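Local coordinates for protein DspB (Aggregatibacter actinomycetemcomitans, PDB 1YHT) that acts as a family 20 beta-N-acetylhexosaminidase that releases biofilm, probably by hydrolysing its N-acetylglucosamine polymer, at residues 219-224 and 253-258; 234-239 and 257-262; 65-70 and 126-131. One frame throughout, in Å; residues are numbered along the deposited sequence.

Interaction 1. Residues 219-224 and 253-258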
loop_
_atom_site.group_PDB
_atom_site.type_symbol
_atom_site.label_atom_id
_atom_site.label_comp_id
_atom_site.label_asym_id
_atom_site.label_seq_id
_atom_site.Cartn_x
_atom_site.Cartn_y
_atom_site.Cartn_z
ATOM N N GLY A 219 4.724 -8.000 -10.129
ATOM C CA GLY A 219 4.367 -9.198 -10.869
ATOM C C GLY A 219 4.117 -8.991 -12.326
ATOM O O GLY A 219 3.702 -9.901 -13.004
ATOM N N LEU A 220 4.410 -7.779 -12.812
ATOM C CA LEU A 220 4.173 -7.427 -14.201
ATOM C C LEU A 220 5.442 -7.685 -14.973
ATOM O O LEU A 220 6.410 -6.906 -14.891
ATOM C CB LEU A 220 3.726 -5.956 -14.326
ATOM C CG LEU A 220 2.409 -5.617 -13.614
ATOM C CD1 LEU A 220 2.048 -4.153 -13.696
ATOM C CD2 LEU A 220 1.271 -6.442 -14.162
ATOM N N ILE A 221 5.446 -8.824 -15.681
ATOM C CA ILE A 221 6.603 -9.231 -16.459
ATOM C C ILE A 221 6.236 -9.328 -17.926
ATOM O O ILE A 221 5.084 -9.445 -18.268
ATOM C CB ILE A 221 7.219 -10.531 -15.936
ATOM C CG1 ILE A 221 6.265 -11.731 -16.148
ATOM C CG2 ILE A 221 7.625 -10.379 -14.437
ATOM C CD1 ILE A 221 6.927 -13.041 -15.816
ATOM N N LYS A 222 7.233 -9.234 -18.792
ATOM C CA LYS A 222 7.001 -9.261 -20.253
ATOM C C LYS A 222 6.315 -10.527 -20.755
ATOM O O LYS A 222 5.510 -10.456 -21.657
ATOM C CB LYS A 222 8.334 -9.117 -20.983
ATOM C CG LYS A 222 8.922 -7.737 -20.901
ATOM C CD LYS A 222 10.256 -7.679 -21.685
ATOM C CE LYS A 222 11.203 -6.659 -21.109
ATOM N NZ LYS A 222 12.582 -6.804 -21.742
ATOM N N ASN A 223 6.644 -11.673 -20.151
ATOM C CA ASN A 223 6.096 -12.968 -20.552
ATOM C C ASN A 223 4.614 -13.107 -20.408
ATOM O O ASN A 223 4.011 -13.878 -21.159
ATOM C CB ASN A 223 6.694 -14.120 -19.725
ATOM C CG ASN A 223 8.035 -14.538 -20.214
ATOM O OD1 ASN A 223 8.500 -14.072 -21.263
ATOM N ND2 ASN A 223 8.695 -15.395 -19.442
ATOM N N THR A 224 4.032 -12.383 -19.450
ATOM C CA THR A 224 2.639 -12.624 -19.017
ATOM C C THR A 224 1.756 -11.368 -18.840
ATOM O O THR A 224 0.566 -11.490 -18.686
ATOM C CB THR A 224 2.625 -13.380 -17.677
ATOM O OG1 THR A 224 3.288 -12.615 -16.663
ATOM C CG2 THR A 224 3.275 -14.779 -17.774
ATOM N N ARG A 253 15.229 -6.184 -14.566
ATOM C CA ARG A 253 15.030 -5.151 -15.584
ATOM C C ARG A 253 14.819 -5.712 -16.988
ATOM O O ARG A 253 14.186 -5.082 -17.840
ATOM C CB ARG A 253 16.214 -4.191 -15.568
ATOM C CG ARG A 253 16.204 -3.279 -14.393
ATOM C CD ARG A 253 17.503 -2.498 -14.238
ATOM N NE ARG A 253 17.321 -1.587 -13.110
ATOM C CZ ARG A 253 16.911 -0.327 -13.196
ATOM N NH1 ARG A 253 16.727 0.254 -14.362
ATOM N NH2 ARG A 253 16.738 0.369 -12.080
ATOM N N ASP A 254 15.350 -6.903 -17.222
ATOM C CA ASP A 254 15.167 -7.589 -18.494
ATOM C C ASP A 254 13.853 -8.337 -18.527
ATOM O O ASP A 254 13.280 -8.547 -19.568
ATOM C CB ASP A 254 16.300 -8.587 -18.703
ATOM C CG ASP A 254 16.295 -9.161 -20.098
ATOM O OD1 ASP A 254 16.302 -8.355 -21.068
ATOM O OD2 ASP A 254 16.225 -10.409 -20.208
ATOM N N MET A 255 13.386 -8.764 -17.368
ATOM C CA MET A 255 12.191 -9.584 -17.309
ATOM C C MET A 255 10.935 -8.751 -17.081
ATOM O O MET A 255 9.902 -9.018 -17.632
ATOM C CB MET A 255 12.321 -10.525 -16.139
ATOM C CG MET A 255 12.920 -11.862 -16.427
ATOM S SD MET A 255 13.058 -12.775 -14.860
ATOM C CE MET A 255 11.464 -12.565 -14.034
ATOM N N ARG A 256 11.025 -7.779 -16.183
ATOM C CA ARG A 256 9.858 -7.003 -15.800
ATOM C C ARG A 256 9.487 -5.973 -16.857
ATOM O O ARG A 256 10.320 -5.550 -17.659
ATOM C CB ARG A 256 10.115 -6.307 -14.478
ATOM C CG ARG A 256 10.239 -7.275 -13.339
ATOM C CD ARG A 256 10.317 -6.577 -12.021
ATOM N NE ARG A 256 10.427 -7.518 -10.920
ATOM C CZ ARG A 256 10.385 -7.186 -9.634
ATOM N NH1 ARG A 256 10.227 -5.923 -9.266
ATOM N NH2 ARG A 256 10.509 -8.123 -8.708
ATOM N N VAL A 257 8.230 -5.537 -16.821
ATOM C CA VAL A 257 7.780 -4.449 -17.678
ATOM C C VAL A 257 8.190 -3.062 -17.065
ATOM O O VAL A 257 8.095 -2.831 -15.869
ATOM C CB VAL A 257 6.233 -4.565 -17.966
ATOM C CG1 VAL A 257 5.442 -4.242 -16.748
ATOM C CG2 VAL A 257 5.809 -3.610 -19.043
ATOM N N SER A 258 8.651 -2.158 -17.905
ATOM C CA SER A 258 8.937 -0.773 -17.483
ATOM C C SER A 258 7.637 0.041 -17.402
ATOM O O SER A 258 6.601 -0.350 -17.949
ATOM C CB SER A 258 9.856 -0.112 -18.513
ATOM O OG SER A 258 9.126 0.193 -19.678
HETATM O O HOH W 1 14.175 -4.663 -20.398
HETATM O O HOH W 2 9.228 -11.695 -18.671
#
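K222 has CG anti to its own carbonyl carbon (chi1 -72°), and the extended chain beyond it brings NZ to D254 O at 2.9 Å. V257 has CG1 between its backbone N and carbonyl carbon (chi1 71°), which sets this methyl against L220 CB at 3.4 Å, closer than usual for two carbons. The NZ bond approaches tilted 35° from the carbonyl plane of D254; NZ also donates to water 1, which in turn donates to R253 O. The K222 amine thus serves two carbonyls of the last helical turn, one of them through water, while K222 NZ and D254 OD1 are 4.1 Å apart, beyond salt-bridge range. The backbones form a single beta bridge, I221 with R256, joining the loop after strand 212-216 of the TIM barrel to the end of helix 246-255, which R256 is the first residue to leave. Two nearly straight bonds define it: V257 N to L220 O at 3.0 Å and K222 N to M255 O at 2.9 Å. M255 O also accepts from water 2, which receives N223 N, and I221 CB rests 3.5 Å from M255 O. L220 and V257 side chains also both touch L262 of helix 259-264.

Interaction 2. Residues 234-239 and 257-262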
loop_
_atom_site.group_PDB
_atom_site.type_symbol
_atom_site.label_atom_id
_atom_site.label_comp_id
_atom_site.label_asym_id
_atom_site.label_seq_id
_atom_site.Cartn_x
_atom_site.Cartn_y
_atom_site.Cartn_z
ATOM N N ILE A 234 -1.946 0.466 -11.816
ATOM C CA ILE A 234 -0.656 0.096 -11.275
ATOM C C ILE A 234 -0.014 1.209 -10.433
ATOM O O ILE A 234 0.085 2.377 -10.889
ATOM C CB ILE A 234 0.313 -0.314 -12.378
ATOM C CG1 ILE A 234 -0.312 -1.403 -13.323
ATOM C CG2 ILE A 234 1.644 -0.737 -11.765
ATOM C CD1 ILE A 234 -1.078 -2.467 -12.618
ATOM N N THR A 235 0.405 0.839 -9.220
ATOM C CA THR A 235 1.258 1.685 -8.370
ATOM C C THR A 235 2.715 1.244 -8.523
ATOM O O THR A 235 3.147 0.242 -7.941
ATOM C CB THR A 235 0.752 1.694 -6.855
ATOM O OG1 THR A 235 0.710 0.373 -6.292
ATOM C CG2 THR A 235 -0.606 2.248 -6.807
ATOM N N TYR A 236 3.452 1.978 -9.368
ATOM C CA TYR A 236 4.775 1.585 -9.882
ATOM C C TYR A 236 5.888 2.173 -9.044
ATOM O O TYR A 236 6.185 3.389 -9.142
ATOM C CB TYR A 236 4.966 2.036 -11.363
ATOM C CG TYR A 236 6.030 1.228 -12.084
ATOM C CD1 TYR A 236 5.683 0.257 -13.035
ATOM C CD2 TYR A 236 7.377 1.354 -11.761
ATOM C CE1 TYR A 236 6.663 -0.556 -13.667
ATOM C CE2 TYR A 236 8.346 0.583 -12.384
ATOM C CZ TYR A 236 7.994 -0.360 -13.374
ATOM O OH TYR A 236 8.980 -1.161 -13.995
ATOM N N TRP A 237 6.503 1.331 -8.218
ATOM C CA TRP A 237 7.454 1.806 -7.213
ATOM C C TRP A 237 8.937 1.610 -7.536
ATOM O O TRP A 237 9.770 2.399 -7.110
ATOM C CB TRP A 237 7.154 1.233 -5.860
ATOM C CG TRP A 237 7.394 -0.215 -5.677
ATOM C CD1 TRP A 237 6.616 -1.238 -6.106
ATOM C CD2 TRP A 237 8.482 -0.808 -4.978
ATOM N NE1 TRP A 237 7.149 -2.433 -5.728
ATOM C CE2 TRP A 237 8.304 -2.204 -5.038
ATOM C CE3 TRP A 237 9.592 -0.293 -4.306
ATOM C CZ2 TRP A 237 9.174 -3.098 -4.428
ATOM C CZ3 TRP A 237 10.478 -1.182 -3.682
ATOM C CH2 TRP A 237 10.267 -2.569 -3.751
ATOM N N SER A 238 9.237 0.532 -8.261
ATOM C CA SER A 238 10.608 0.236 -8.657
ATOM C C SER A 238 10.618 -0.759 -9.827
ATOM O O SER A 238 9.815 -1.708 -9.861
ATOM C CB SER A 238 11.337 -0.376 -7.475
ATOM O OG SER A 238 12.706 -0.562 -7.767
ATOM N N TYR A 239 11.558 -0.566 -10.748
ATOM C CA TYR A 239 11.813 -1.524 -11.825
ATOM C C TYR A 239 12.317 -2.859 -11.295
ATOM O O TYR A 239 12.102 -3.897 -11.916
ATOM C CB TYR A 239 12.860 -0.930 -12.786
ATOM C CG TYR A 239 12.806 -1.292 -14.269
ATOM C CD1 TYR A 239 13.619 -0.602 -15.167
ATOM C CD2 TYR A 239 12.008 -2.327 -14.777
ATOM C CE1 TYR A 239 13.631 -0.881 -16.516
ATOM C CE2 TYR A 239 12.040 -2.640 -16.162
ATOM C CZ TYR A 239 12.874 -1.900 -17.013
ATOM O OH TYR A 239 12.926 -2.117 -18.364
ATOM N N VAL A 257 8.230 -5.537 -16.821
ATOM C CA VAL A 257 7.780 -4.449 -17.678
ATOM C C VAL A 257 8.190 -3.062 -17.065
ATOM O O VAL A 257 8.095 -2.831 -15.869
ATOM C CB VAL A 257 6.233 -4.565 -17.966
ATOM C CG1 VAL A 257 5.442 -4.242 -16.748
ATOM C CG2 VAL A 257 5.809 -3.610 -19.043
ATOM N N SER A 258 8.651 -2.158 -17.905
ATOM C CA SER A 258 8.937 -0.773 -17.483
ATOM C C SER A 258 7.637 0.041 -17.402
ATOM O O SER A 258 6.601 -0.350 -17.949
ATOM C CB SER A 258 9.856 -0.112 -18.513
ATOM O OG SER A 258 9.126 0.193 -19.678
ATOM N N LEU A 259 7.712 1.180 -16.733
ATOM C CA LEU A 259 6.583 2.051 -16.637
ATOM C C LEU A 259 6.167 2.496 -18.065
ATOM O O LEU A 259 4.990 2.429 -18.393
ATOM C CB LEU A 259 6.858 3.207 -15.661
ATOM C CG LEU A 259 5.729 4.228 -15.510
ATOM C CD1 LEU A 259 5.660 4.842 -14.103
ATOM C CD2 LEU A 259 5.851 5.283 -16.559
ATOM N N PRO A 260 7.130 2.932 -18.921
ATOM C CA PRO A 260 6.692 3.312 -20.250
ATOM C C PRO A 260 6.027 2.177 -21.021
ATOM O O PRO A 260 5.105 2.418 -21.771
ATOM C CB PRO A 260 7.990 3.760 -20.933
ATOM C CG PRO A 260 8.876 4.233 -19.747
ATOM C CD PRO A 260 8.569 3.183 -18.725
ATOM N N GLU A 261 6.520 0.961 -20.854
ATOM C CA GLU A 261 5.913 -0.196 -21.513
ATOM C C GLU A 261 4.460 -0.396 -21.116
ATOM O O GLU A 261 3.612 -0.717 -21.956
ATOM C CB GLU A 261 6.742 -1.434 -21.285
ATOM C CG GLU A 261 7.936 -1.477 -22.211
ATOM C CD GLU A 261 9.045 -2.382 -21.739
ATOM O OE1 GLU A 261 9.039 -2.908 -20.607
ATOM O OE2 GLU A 261 9.977 -2.582 -22.542
ATOM N N LEU A 262 4.159 -0.138 -19.843
ATOM C CA LEU A 262 2.803 -0.209 -19.334
ATOM C C LEU A 262 1.944 0.886 -19.935
ATOM O O LEU A 262 0.816 0.633 -20.350
ATOM C CB LEU A 262 2.808 -0.109 -17.806
ATOM C CG LEU A 262 3.344 -1.366 -17.068
ATOM C CD1 LEU A 262 3.468 -1.110 -15.570
ATOM C CD2 LEU A 262 2.497 -2.573 -17.311
HETATM O O HOH W 3 11.311 -3.872 -19.438
#
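The polar link across this contact runs from Y236 OH to V257 O, 2.7 Å long; the hydroxyl donates in the plane of the V257 carbonyl, into one of its lone pairs. A second polar route passes through water 3, which accepts from Y239 OH and donates to E261 OE1. E261 OE1 also accepts from S258 N at 2.8 Å, while E261 N donates to S258 OG at 3.0 Å. The two reciprocal bonds make a capping box that opens helix 259-264.

Apolar contacts centre on the Y236 ring. Its CG is anti to the backbone N (chi1 -158°), which places Y236 CG 4.2 Å from L259 CB. That CB stands over the ring centre, 4.1 Å from the centroid and 7° off the normal, a CH-pi contact. L262 CD1 instead meets the ring at its edge, 3.6 Å from CD1 of Y236, and L262 CD1 also touches I234 CG2 at 4.2 Å. S258 CB packs 3.7 Å from Y239 OH. W307 adds aromatic contacts to both tyrosines, and V269 of the adjoining strand touches Y236, L259 and L262.

The contact seats the helix start against strand 233-236 of the parallel barrel. Its chemistry implies that a buried tyrosine can lie among leucines because its hydroxyl is paired with V257 O, while E261 OE1 couples the helix cap to Y239 through water.

Interaction 3. Residues 65-70 and 126-131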
loop_
_atom_site.group_PDB
_atom_site.type_symbol
_atom_site.label_atom_id
_atom_site.label_comp_id
_atom_site.label_asym_id
_atom_site.label_seq_id
_atom_site.Cartn_x
_atom_site.Cartn_y
_atom_site.Cartn_z
ATOM N N HIS A 65 -14.388 -8.492 12.305
ATOM C CA HIS A 65 -15.213 -9.656 12.684
ATOM C C HIS A 65 -14.583 -10.980 12.199
ATOM O O HIS A 65 -14.451 -11.926 12.943
ATOM C CB HIS A 65 -16.622 -9.544 12.070
ATOM C CG HIS A 65 -17.588 -8.706 12.853
ATOM N ND1 HIS A 65 -17.427 -7.351 13.040
ATOM C CD2 HIS A 65 -18.774 -9.035 13.425
ATOM C CE1 HIS A 65 -18.453 -6.892 13.746
ATOM N NE2 HIS A 65 -19.276 -7.903 14.014
ATOM N N LEU A 66 -14.176 -11.017 10.928
ATOM C CA LEU A 66 -13.657 -12.265 10.328
ATOM C C LEU A 66 -12.397 -12.783 11.012
ATOM O O LEU A 66 -12.216 -14.009 11.191
ATOM C CB LEU A 66 -13.399 -12.053 8.817
ATOM C CG LEU A 66 -14.500 -12.400 7.806
ATOM C CD1 LEU A 66 -15.758 -11.780 8.119
ATOM C CD2 LEU A 66 -14.092 -11.955 6.422
ATOM N N LEU A 67 -11.498 -11.870 11.371
ATOM C CA LEU A 67 -10.269 -12.241 12.084
ATOM C C LEU A 67 -10.409 -12.163 13.606
ATOM O O LEU A 67 -9.467 -12.426 14.322
ATOM C CB LEU A 67 -9.099 -11.410 11.606
ATOM C CG LEU A 67 -8.925 -11.379 10.085
ATOM C CD1 LEU A 67 -7.905 -10.367 9.722
ATOM C CD2 LEU A 67 -8.548 -12.726 9.502
ATOM N N ASN A 68 -11.608 -11.828 14.063
ATOM C CA ASN A 68 -11.974 -11.727 15.461
ATOM C C ASN A 68 -11.007 -10.839 16.295
ATOM O O ASN A 68 -10.397 -11.294 17.246
ATOM C CB ASN A 68 -12.180 -13.120 16.113
ATOM C CG ASN A 68 -12.875 -13.024 17.446
ATOM O OD1 ASN A 68 -13.489 -12.005 17.752
ATOM N ND2 ASN A 68 -12.795 -14.082 18.256
ATOM N N GLN A 69 -10.848 -9.597 15.847
ATOM C CA GLN A 69 -10.062 -8.572 16.490
ATOM C C GLN A 69 -11.045 -7.483 16.767
ATOM O O GLN A 69 -11.377 -6.675 15.876
ATOM C CB GLN A 69 -8.937 -8.070 15.560
ATOM C CG GLN A 69 -8.180 -6.891 16.163
ATOM C CD GLN A 69 -6.830 -6.683 15.537
ATOM O OE1 GLN A 69 -5.828 -7.189 16.056
ATOM N NE2 GLN A 69 -6.790 -5.913 14.417
ATOM N N ARG A 70 -11.591 -7.501 17.975
ATOM C CA ARG A 70 -12.745 -6.705 18.296
ATOM C C ARG A 70 -12.401 -5.685 19.396
ATOM O O ARG A 70 -11.644 -5.970 20.355
ATOM C CB ARG A 70 -13.917 -7.601 18.699
ATOM C CG ARG A 70 -14.487 -8.563 17.606
ATOM C CD ARG A 70 -14.914 -7.874 16.309
ATOM N NE ARG A 70 -15.725 -6.678 16.483
ATOM C CZ ARG A 70 -17.025 -6.661 16.782
ATOM N NH1 ARG A 70 -17.685 -7.793 16.983
ATOM N NH2 ARG A 70 -17.675 -5.511 16.922
ATOM N N LYS A 126 -1.467 -14.789 11.702
ATOM C CA LYS A 126 -1.416 -14.949 13.137
ATOM C C LYS A 126 -2.816 -14.810 13.769
ATOM O O LYS A 126 -3.145 -15.546 14.682
ATOM C CB LYS A 126 -0.435 -13.960 13.744
ATOM C CG LYS A 126 1.046 -14.220 13.316
ATOM C CD LYS A 126 1.425 -15.732 13.426
ATOM C CE LYS A 126 2.934 -16.028 13.370
ATOM N NZ LYS A 126 3.150 -17.528 13.584
ATOM N N LEU A 127 -3.646 -13.886 13.283
ATOM C CA LEU A 127 -5.047 -13.789 13.771
ATOM C C LEU A 127 -5.922 -14.999 13.414
ATOM O O LEU A 127 -6.760 -15.436 14.228
ATOM C CB LEU A 127 -5.695 -12.497 13.249
ATOM C CG LEU A 127 -5.129 -11.197 13.821
ATOM C CD1 LEU A 127 -5.575 -10.009 12.989
ATOM C CD2 LEU A 127 -5.529 -11.066 15.282
ATOM N N VAL A 128 -5.767 -15.481 12.177
ATOM C CA VAL A 128 -6.437 -16.701 11.715
ATOM C C VAL A 128 -6.037 -17.922 12.576
ATOM O O VAL A 128 -6.876 -18.694 13.048
ATOM C CB VAL A 128 -6.111 -17.015 10.260
ATOM C CG1 VAL A 128 -6.591 -18.463 9.897
ATOM C CG2 VAL A 128 -6.818 -15.978 9.331
ATOM N N GLN A 129 -4.737 -18.088 12.776
ATOM C CA GLN A 129 -4.265 -19.145 13.650
ATOM C C GLN A 129 -4.914 -19.123 15.031
ATOM O O GLN A 129 -5.329 -20.155 15.550
ATOM C CB GLN A 129 -2.740 -19.032 13.804
ATOM C CG GLN A 129 -2.173 -20.090 14.791
ATOM C CD GLN A 129 -0.647 -20.128 14.794
ATOM O OE1 GLN A 129 -0.022 -20.249 13.735
ATOM N NE2 GLN A 129 -0.048 -19.928 15.982
ATOM N N LYS A 130 -4.966 -17.960 15.650
ATOM C CA LYS A 130 -5.535 -17.832 17.013
ATOM C C LYS A 130 -7.043 -18.174 16.991
ATOM O O LYS A 130 -7.546 -18.947 17.800
ATOM C CB LYS A 130 -5.307 -16.402 17.517
ATOM C CG LYS A 130 -5.967 -16.033 18.869
ATOM C CD LYS A 130 -5.339 -16.800 20.015
ATOM C CE LYS A 130 -5.893 -16.388 21.402
ATOM N NZ LYS A 130 -7.384 -16.595 21.516
ATOM N N ASP A 131 -7.765 -17.591 16.038
ATOM C CA ASP A 131 -9.192 -17.753 16.025
ATOM C C ASP A 131 -9.693 -19.074 15.437
ATOM O O ASP A 131 -10.630 -19.676 15.957
ATOM C CB ASP A 131 -9.839 -16.604 15.300
ATOM C CG ASP A 131 -11.323 -16.548 15.565
ATOM O OD1 ASP A 131 -11.699 -16.503 16.751
ATOM O OD2 ASP A 131 -12.071 -16.532 14.592
HETATM O O HOH W 4 -7.828 -13.660 16.064
#
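L67 and L127 approach to 5.7 Å between CA atoms, where a type I turn from H65 to N68, closed by N68 N to H65 O at 3.1 Å, lies against helix 122-132. The leucine side chains cross at about a right angle, CB to CB at 3.9 Å. L67 has CG anti to its carbonyl carbon (chi1 -51°). Of its two methyls, CD2 meets V128 CG2, 3.7 Å away, and CD1 meets L127 CD1. L127 CD2 turns to Q69 OE1, an oxygen that accepts from N84 ND2.

Closer to the surface, N68 ND2 donates to D131 OD1 over 3.1 Å. The carboxylate oxygen lies near the amide plane of N68, but the donor reaches it from above the carboxylate, 50° out of its plane, and the two flat groups are turned 66° apart. N68 CB also rests against the D131 carboxylate. Water 4 donates to both L67 O and L127 O, giving the helix carbonyl a partner besides its own D131 N.

The turn runs into a G1 beta bulge, in which N68, at positive phi, and Q69 lie opposite S64. In the TIM barrel of family 20, this places the loop after strand 49-53 upon the helix after strand 110-117.

Overall arrangement
From the N terminus, interaction 3 comes first: it closes the long excursion from the loop after strand 49-53, through the small antiparallel sheet and strand 110-117, to helix 122-132, before the others open. Interaction 1 then starts in the loop after strand 212-216. Interaction 2 opens on strand 233-236, inside the loop of interaction 1, but closes just beyond it, so the two cross, sharing V257 and S258. They touch through L220, I234 and L262, with centres 9 Å apart, and tie the loop after strand 212-216 and strand 233-236 to the junction of helices 246-255 and 259-264. Interaction 3 is remote, its centre about 35 Å from that of interaction 2.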